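Local coordinates for lysozyme inhibitor LprI-like N-terminal domain-containing protein (Burkholderia thailandensis, PDB 6AR7) that is of unknown function but carries a lysozyme inhibitor LprI-like domain, consistent with a possible role in binding or inhibiting lysozyme, at residues E51-W56 / D115-P120; H95-V100 / K218-T223. All blocks are in the same frame, centred on the assembly; numbering follows the deposited sequence. Where two conformers were deposited one is given.

How the contacts relate
After helix 25-34 the chain runs through helix 42-70, helix 73-101 and helix 107-136, and contact 1 closes this first excursion by setting the first of these three beside the third, both heading the same way. Contact 2 starts on the middle helix, 73-101, and waits for helix 203-223 near the C terminus, so its span of chain is much longer. The two spans cross rather than nest, because residues 95-100 fall between the segments of contact 1. About 17 Å separates the contact centres, yet the selenomethionine Met-116, modelled in two conformers, packs against Phe-220 of helix 203-223, though the detail of that contact is doubtful.

Contact 1 of 2, residues E51-W56 / D115-P120; sequences EARQQW and DMRLQP
Leu-118 pushes its CD1 methyl into the backbone of helix 42-70, coming within 3.6 Å of Arg-53 N. The same methyl lies 4.1 Å from Ala-52 CB and 3.9 Å from Trp-56 CD1, so one branch of one leucine serves three residues on adjacent turns. Its CG stands anti to its own backbone N, which carries the branch towards the neighbouring helix although the side chain does not start out in that direction. The two short helical segments run nearly parallel, at 23°, with axes 8.8 Å apart.

Arg-53 extends across the other side of the contact. With CG anti to the backbone N (chi1 -171°), its aliphatic stem lies against the facing helix, where CD rests 3.3 Å from Arg-117 O; a bend at chi3 then turns the guanidinium group aside. Arg-53 NH1 lies 3.7 Å from Arg-117 NE, near the plane of the second guanidinium, and the two planes are 64° apart. Arg-117 was modelled in two conformers, so this proximity is less certain. Asp-50, one turn before Arg-53 on helix 42-70, forms salt bridges with both arginines, in the modelled conformer of Arg-117, and probably offsets their like charge. Trp-56, in turn, has its indole NE1 hydrogen-bonded to Asp-27.

Between helices 42-70 and 107-136 of this LprI-like protein, the chemistry is thus split: a buried leucine junction rests on apolar packing, without a polar bond between the segments, while the partly exposed arginines combine hydrocarbon packing of the Arg-53 stem with charges that a shared aspartate probably balances.

Contact 2 of 2, residues H95-V100 / K218-T223; sequences HLVRAV and KRFSET
Phe-220 of helix 203-223 inserts its ring among Leu-96, Val-97 and Val-100 of helix 73-101, a side-by-side packing of two helices in an all-helical bundle with LprI-like sequence. The segments run in much the same direction, 27° apart, with axes 10.8 Å from each other, and the ring bridges them.

The tight part surrounds that ring. Val-100 CG2 sits over one face, offset toward the rim, at 4.2 Å from the ring centroid in a CH-pi contact, while its other methyl, CG1, approaches Phe-220 CD1 at 3.8 Å. Val-97 CG2 meets the ring edge at Phe-220 CZ. Leu-96, with CG anti to its backbone N (chi1 172°), swings CD2 to 3.6 Å from Phe-220 CE2; Leu-171 of helix 155-174 also touches the Phe-220 side chain, and Leu-96 packs further on Leu-183 and Ala-186 of helix 180-197.

The outer flanks of the two helices are looser: on one, His-95 and the poorly ordered Arg-98 share a weak hydrogen bond; on the other, Lys-218 and Glu-222 form a long salt bridge. Thr-223 is buried at the C-terminal end of the contact: its CG2 methyl packs 3.9 Å from Val-100 CG1, whereas its hydroxyl turns back to the preceding turn, with Thr-223 OG1 donating to Arg-219 O over 2.7 Å from above the carbonyl plane.

Contact 1 of 2, residues E51-W56 / D115-P120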
loop_
_atom_site.group_PDB
_atom_site.type_symbol
_atom_site.label_atom_id
_atom_site.label_comp_id
_atom_site.label_asym_id
_atom_site.label_seq_id
_atom_site.Cartn_x
_atom_site.Cartn_y
_atom_site.Cartn_z
ATOM N N GLU A 51 -8.281 -10.815 10.058
ATOM C CA GLU A 51 -8.062 -10.348 11.429
ATOM C C GLU A 51 -6.720 -9.623 11.548
ATOM O O GLU A 51 -6.618 -8.594 12.226
ATOM C CB GLU A 51 -8.132 -11.530 12.400
ATOM C CG GLU A 51 -9.566 -11.983 12.703
ATOM C CD GLU A 51 -9.647 -13.398 13.242
ATOM O OE1 GLU A 51 -8.592 -14.051 13.370
ATOM O OE2 GLU A 51 -10.777 -13.863 13.531
ATOM N N ALA A 52 -5.685 -10.141 10.878
ATOM C CA ALA A 52 -4.388 -9.471 10.863
ATOM C C ALA A 52 -4.496 -8.101 10.207
ATOM O O ALA A 52 -3.923 -7.115 10.689
ATOM C CB ALA A 52 -3.368 -10.352 10.129
ATOM N N ARG A 53 -5.256 -8.018 9.115
ATOM C CA ARG A 53 -5.406 -6.748 8.421
ATOM C C ARG A 53 -6.077 -5.714 9.308
ATOM O O ARG A 53 -5.669 -4.551 9.335
ATOM C CB ARG A 53 -6.190 -6.939 7.125
ATOM C CG ARG A 53 -6.185 -5.681 6.269
ATOM C CD ARG A 53 -7.357 -5.610 5.328
ATOM N NE ARG A 53 -8.592 -5.451 6.074
ATOM C CZ ARG A 53 -9.593 -6.317 6.030
ATOM N NH1 ARG A 53 -9.505 -7.394 5.248
ATOM N NH2 ARG A 53 -10.683 -6.107 6.764
ATOM N N GLN A 54 -7.118 -6.116 10.029
ATOM C CA GLN A 54 -7.779 -5.187 10.939
ATOM C C GLN A 54 -6.826 -4.718 12.036
ATOM O O GLN A 54 -6.843 -3.548 12.425
ATOM C CB GLN A 54 -9.004 -5.857 11.567
ATOM C CG GLN A 54 -10.180 -6.074 10.627
ATOM C CD GLN A 54 -11.244 -6.974 11.250
ATOM O OE1 GLN A 54 -11.746 -6.693 12.337
ATOM N NE2 GLN A 54 -11.587 -8.060 10.562
ATOM N N GLN A 55 -5.997 -5.625 12.560
ATOM C CA GLN A 55 -5.033 -5.233 13.582
ATOM C C GLN A 55 -3.998 -4.272 13.008
ATOM O O GLN A 55 -3.685 -3.256 13.638
ATOM C CB GLN A 55 -4.387 -6.476 14.187
ATOM C CG GLN A 55 -5.400 -7.256 15.052
ATOM C CD GLN A 55 -4.941 -8.643 15.391
ATOM O OE1 GLN A 55 -3.758 -8.885 15.571
ATOM N NE2 GLN A 55 -5.884 -9.567 15.499
ATOM N N TRP A 56 -3.515 -4.535 11.784
ATOM C CA TRP A 56 -2.612 -3.583 11.145
ATOM C C TRP A 56 -3.284 -2.232 10.924
ATOM O O TRP A 56 -2.623 -1.197 11.011
ATOM C CB TRP A 56 -2.090 -4.132 9.822
ATOM C CG TRP A 56 -0.977 -5.067 10.032
ATOM C CD1 TRP A 56 -0.979 -6.414 9.791
ATOM C CD2 TRP A 56 0.309 -4.761 10.601
ATOM N NE1 TRP A 56 0.235 -6.961 10.154
ATOM C CE2 TRP A 56 1.038 -5.967 10.655
ATOM C CE3 TRP A 56 0.912 -3.585 11.059
ATOM C CZ2 TRP A 56 2.341 -6.029 11.124
ATOM C CZ3 TRP A 56 2.209 -3.649 11.527
ATOM C CH2 TRP A 56 2.909 -4.863 11.561
ATOM N N ASP A 115 -4.584 -11.554 0.503
ATOM C CA ASP A 115 -3.253 -10.996 0.736
ATOM C C ASP A 115 -3.106 -9.609 0.107
ATOM O O ASP A 115 -2.442 -8.733 0.680
ATOM C CB ASP A 115 -2.188 -11.945 0.207
ATOM C CG ASP A 115 -0.803 -11.609 0.724
ATOM O OD1 ASP A 115 -0.639 -11.474 1.949
ATOM O OD2 ASP A 115 0.117 -11.458 -0.106
HETATM N N MSE A 116 -3.747 -9.378 -1.035
HETATM C CA MSE A 116 -3.817 -8.048 -1.659
HETATM C C MSE A 116 -4.361 -6.986 -0.719
HETATM O O MSE A 116 -3.945 -5.839 -0.746
HETATM C CB MSE A 116 -4.720 -8.067 -2.897
HETATM C CG MSE A 116 -4.155 -8.677 -4.154
HETATM SE SE MSE A 116 -4.230 -7.323 -5.552
HETATM C CE MSE A 116 -2.819 -6.251 -4.776
ATOM N N ARG A 117 -5.361 -7.374 0.077
ATOM C CA ARG A 117 -5.996 -6.447 1.011
ATOM C C ARG A 117 -5.156 -6.239 2.261
ATOM O O ARG A 117 -5.174 -5.149 2.841
ATOM C CB ARG A 117 -7.380 -6.953 1.434
ATOM C CG ARG A 117 -8.346 -7.291 0.309
ATOM C CD ARG A 117 -9.779 -7.513 0.845
ATOM N NE ARG A 117 -9.907 -8.602 1.827
ATOM C CZ ARG A 117 -10.199 -9.866 1.516
ATOM N NH1 ARG A 117 -10.387 -10.215 0.245
ATOM N NH2 ARG A 117 -10.307 -10.792 2.468
ATOM N N LEU A 118 -4.422 -7.269 2.679
ATOM C CA LEU A 118 -3.636 -7.224 3.911
ATOM C C LEU A 118 -2.361 -6.390 3.765
ATOM O O LEU A 118 -2.112 -5.481 4.564
ATOM C CB LEU A 118 -3.285 -8.653 4.333
ATOM C CG LEU A 118 -2.175 -8.900 5.361
ATOM C CD1 LEU A 118 -2.548 -8.219 6.707
ATOM C CD2 LEU A 118 -1.942 -10.424 5.560
ATOM N N GLN A 119 -1.535 -6.695 2.765
ATOM C CA GLN A 119 -0.185 -6.135 2.717
ATOM C C GLN A 119 -0.125 -4.605 2.659
ATOM O O GLN A 119 0.809 -4.037 3.254
ATOM C CB GLN A 119 0.591 -6.735 1.537
ATOM C CG GLN A 119 0.776 -8.260 1.602
ATOM C CD GLN A 119 1.344 -8.734 2.943
ATOM O OE1 GLN A 119 2.153 -8.046 3.568
ATOM N NE2 GLN A 119 0.940 -9.931 3.369
ATOM N N PRO A 120 -1.004 -3.893 1.942
ATOM C CA PRO A 120 -0.878 -2.424 1.916
ATOM C C PRO A 120 -1.169 -1.785 3.255
ATOM O O PRO A 120 -0.650 -0.697 3.527
ATOM C CB PRO A 120 -1.899 -1.982 0.852
ATOM C CG PRO A 120 -2.189 -3.190 0.050
ATOM C CD PRO A 120 -1.985 -4.372 0.952
#

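Contact 2 of 2, residues H95-V100 / K218-T223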
loop_
_atom_site.group_PDB
_atom_site.type_symbol
_atom_site.label_atom_id
_atom_site.label_comp_id
_atom_site.label_asym_id
_atom_site.label_seq_id
_atom_site.Cartn_x
_atom_site.Cartn_y
_atom_site.Cartn_z
ATOM N N HIS A 95 -12.320 -1.045 -5.170
ATOM C CA HIS A 95 -13.142 -1.288 -6.352
ATOM C C HIS A 95 -12.334 -1.976 -7.440
ATOM O O HIS A 95 -12.863 -2.810 -8.181
ATOM C CB HIS A 95 -13.705 0.025 -6.909
ATOM C CG HIS A 95 -14.496 0.823 -5.920
ATOM N ND1 HIS A 95 -15.273 0.248 -4.941
ATOM C CD2 HIS A 95 -14.629 2.160 -5.765
ATOM C CE1 HIS A 95 -15.850 1.194 -4.225
ATOM N NE2 HIS A 95 -15.480 2.365 -4.709
ATOM N N LEU A 96 -11.058 -1.608 -7.577
ATOM C CA LEU A 96 -10.209 -2.234 -8.585
ATOM C C LEU A 96 -9.928 -3.683 -8.221
ATOM O O LEU A 96 -9.954 -4.567 -9.086
ATOM C CB LEU A 96 -8.898 -1.455 -8.729
ATOM C CG LEU A 96 -7.805 -2.082 -9.610
ATOM C CD1 LEU A 96 -8.318 -2.333 -11.028
ATOM C CD2 LEU A 96 -6.550 -1.163 -9.635
ATOM N N VAL A 97 -9.675 -3.945 -6.941
ATOM C CA VAL A 97 -9.449 -5.321 -6.511
ATOM C C VAL A 97 -10.673 -6.182 -6.824
ATOM O O VAL A 97 -10.555 -7.309 -7.317
ATOM C CB VAL A 97 -9.085 -5.344 -5.020
ATOM C CG1 VAL A 97 -9.125 -6.773 -4.482
ATOM C CG2 VAL A 97 -7.712 -4.737 -4.817
ATOM N N ARG A 98 -11.869 -5.667 -6.544
ATOM C CA ARG A 98 -13.067 -6.455 -6.822
ATOM C C ARG A 98 -13.253 -6.681 -8.313
ATOM O O ARG A 98 -13.565 -7.800 -8.740
ATOM C CB ARG A 98 -14.307 -5.787 -6.242
ATOM C CG ARG A 98 -15.578 -6.587 -6.544
ATOM C CD ARG A 98 -16.821 -5.921 -6.002
ATOM N NE ARG A 98 -16.799 -4.478 -6.211
ATOM C CZ ARG A 98 -16.562 -3.590 -5.250
ATOM N NH1 ARG A 98 -16.329 -3.998 -4.006
ATOM N NH2 ARG A 98 -16.555 -2.295 -5.529
ATOM N N ALA A 99 -13.060 -5.639 -9.122
ATOM C CA ALA A 99 -13.235 -5.794 -10.560
ATOM C C ALA A 99 -12.283 -6.837 -11.127
ATOM O O ALA A 99 -12.653 -7.595 -12.024
ATOM C CB ALA A 99 -13.025 -4.452 -11.259
ATOM N N VAL A 100 -11.054 -6.909 -10.616
ATOM C CA VAL A 100 -10.123 -7.908 -11.130
ATOM C C VAL A 100 -10.531 -9.307 -10.677
ATOM O O VAL A 100 -10.627 -10.234 -11.485
ATOM C CB VAL A 100 -8.676 -7.578 -10.715
ATOM C CG1 VAL A 100 -7.772 -8.793 -10.936
ATOM C CG2 VAL A 100 -8.156 -6.384 -11.531
ATOM N N LYS A 218 1.328 -5.716 -11.897
ATOM C CA LYS A 218 1.782 -6.911 -12.605
ATOM C C LYS A 218 0.923 -8.114 -12.240
ATOM O O LYS A 218 0.517 -8.900 -13.107
ATOM C CB LYS A 218 3.255 -7.169 -12.295
ATOM C CG LYS A 218 3.822 -8.436 -12.895
ATOM C CD LYS A 218 5.284 -8.618 -12.497
ATOM C CE LYS A 218 5.910 -9.806 -13.221
ATOM N NZ LYS A 218 6.543 -10.769 -12.274
ATOM N N ARG A 219 0.658 -8.285 -10.949
ATOM C CA ARG A 219 -0.186 -9.386 -10.521
ATOM C C ARG A 219 -1.578 -9.254 -11.105
ATOM O O ARG A 219 -2.153 -10.240 -11.574
ATOM C CB ARG A 219 -0.250 -9.454 -8.992
ATOM C CG ARG A 219 -1.183 -10.526 -8.501
ATOM C CD ARG A 219 -1.045 -10.747 -6.973
ATOM N NE ARG A 219 0.353 -10.979 -6.604
ATOM C CZ ARG A 219 0.994 -12.134 -6.762
ATOM N NH1 ARG A 219 0.363 -13.185 -7.272
ATOM N NH2 ARG A 219 2.272 -12.238 -6.411
ATOM N N PHE A 220 -2.134 -8.037 -11.095
ATOM C CA PHE A 220 -3.436 -7.824 -11.715
ATOM C C PHE A 220 -3.410 -8.256 -13.169
ATOM O O PHE A 220 -4.341 -8.908 -13.655
ATOM C CB PHE A 220 -3.826 -6.352 -11.637
ATOM C CG PHE A 220 -4.353 -5.929 -10.320
ATOM C CD1 PHE A 220 -4.916 -6.842 -9.458
ATOM C CD2 PHE A 220 -4.284 -4.600 -9.939
ATOM C CE1 PHE A 220 -5.419 -6.434 -8.262
ATOM C CE2 PHE A 220 -4.780 -4.185 -8.725
ATOM C CZ PHE A 220 -5.344 -5.105 -7.883
ATOM N N SER A 221 -2.365 -7.848 -13.895
ATOM C CA SER A 221 -2.307 -8.134 -15.323
ATOM C C SER A 221 -2.252 -9.629 -15.584
ATOM O O SER A 221 -2.739 -10.093 -16.620
ATOM C CB SER A 221 -1.098 -7.446 -15.960
ATOM O OG SER A 221 0.095 -8.113 -15.590
ATOM N N GLU A 222 -1.699 -10.397 -14.645
ATOM C CA GLU A 222 -1.638 -11.849 -14.764
ATOM C C GLU A 222 -2.887 -12.529 -14.232
ATOM O O GLU A 222 -3.045 -13.744 -14.400
ATOM C CB GLU A 222 -0.425 -12.390 -14.006
ATOM C CG GLU A 222 0.910 -11.898 -14.530
ATOM C CD GLU A 222 2.030 -12.110 -13.519
ATOM O OE1 GLU A 222 1.723 -12.275 -12.315
ATOM O OE2 GLU A 222 3.214 -12.099 -13.915
ATOM N N THR A 223 -3.786 -11.775 -13.622
ATOM C CA THR A 223 -4.951 -12.333 -12.964
ATOM C C THR A 223 -6.249 -12.047 -13.699
ATOM O O THR A 223 -7.066 -12.954 -13.863
ATOM C CB THR A 223 -5.045 -11.784 -11.530
ATOM O OG1 THR A 223 -3.861 -12.139 -10.798
ATOM C CG2 THR A 223 -6.264 -12.345 -10.825
#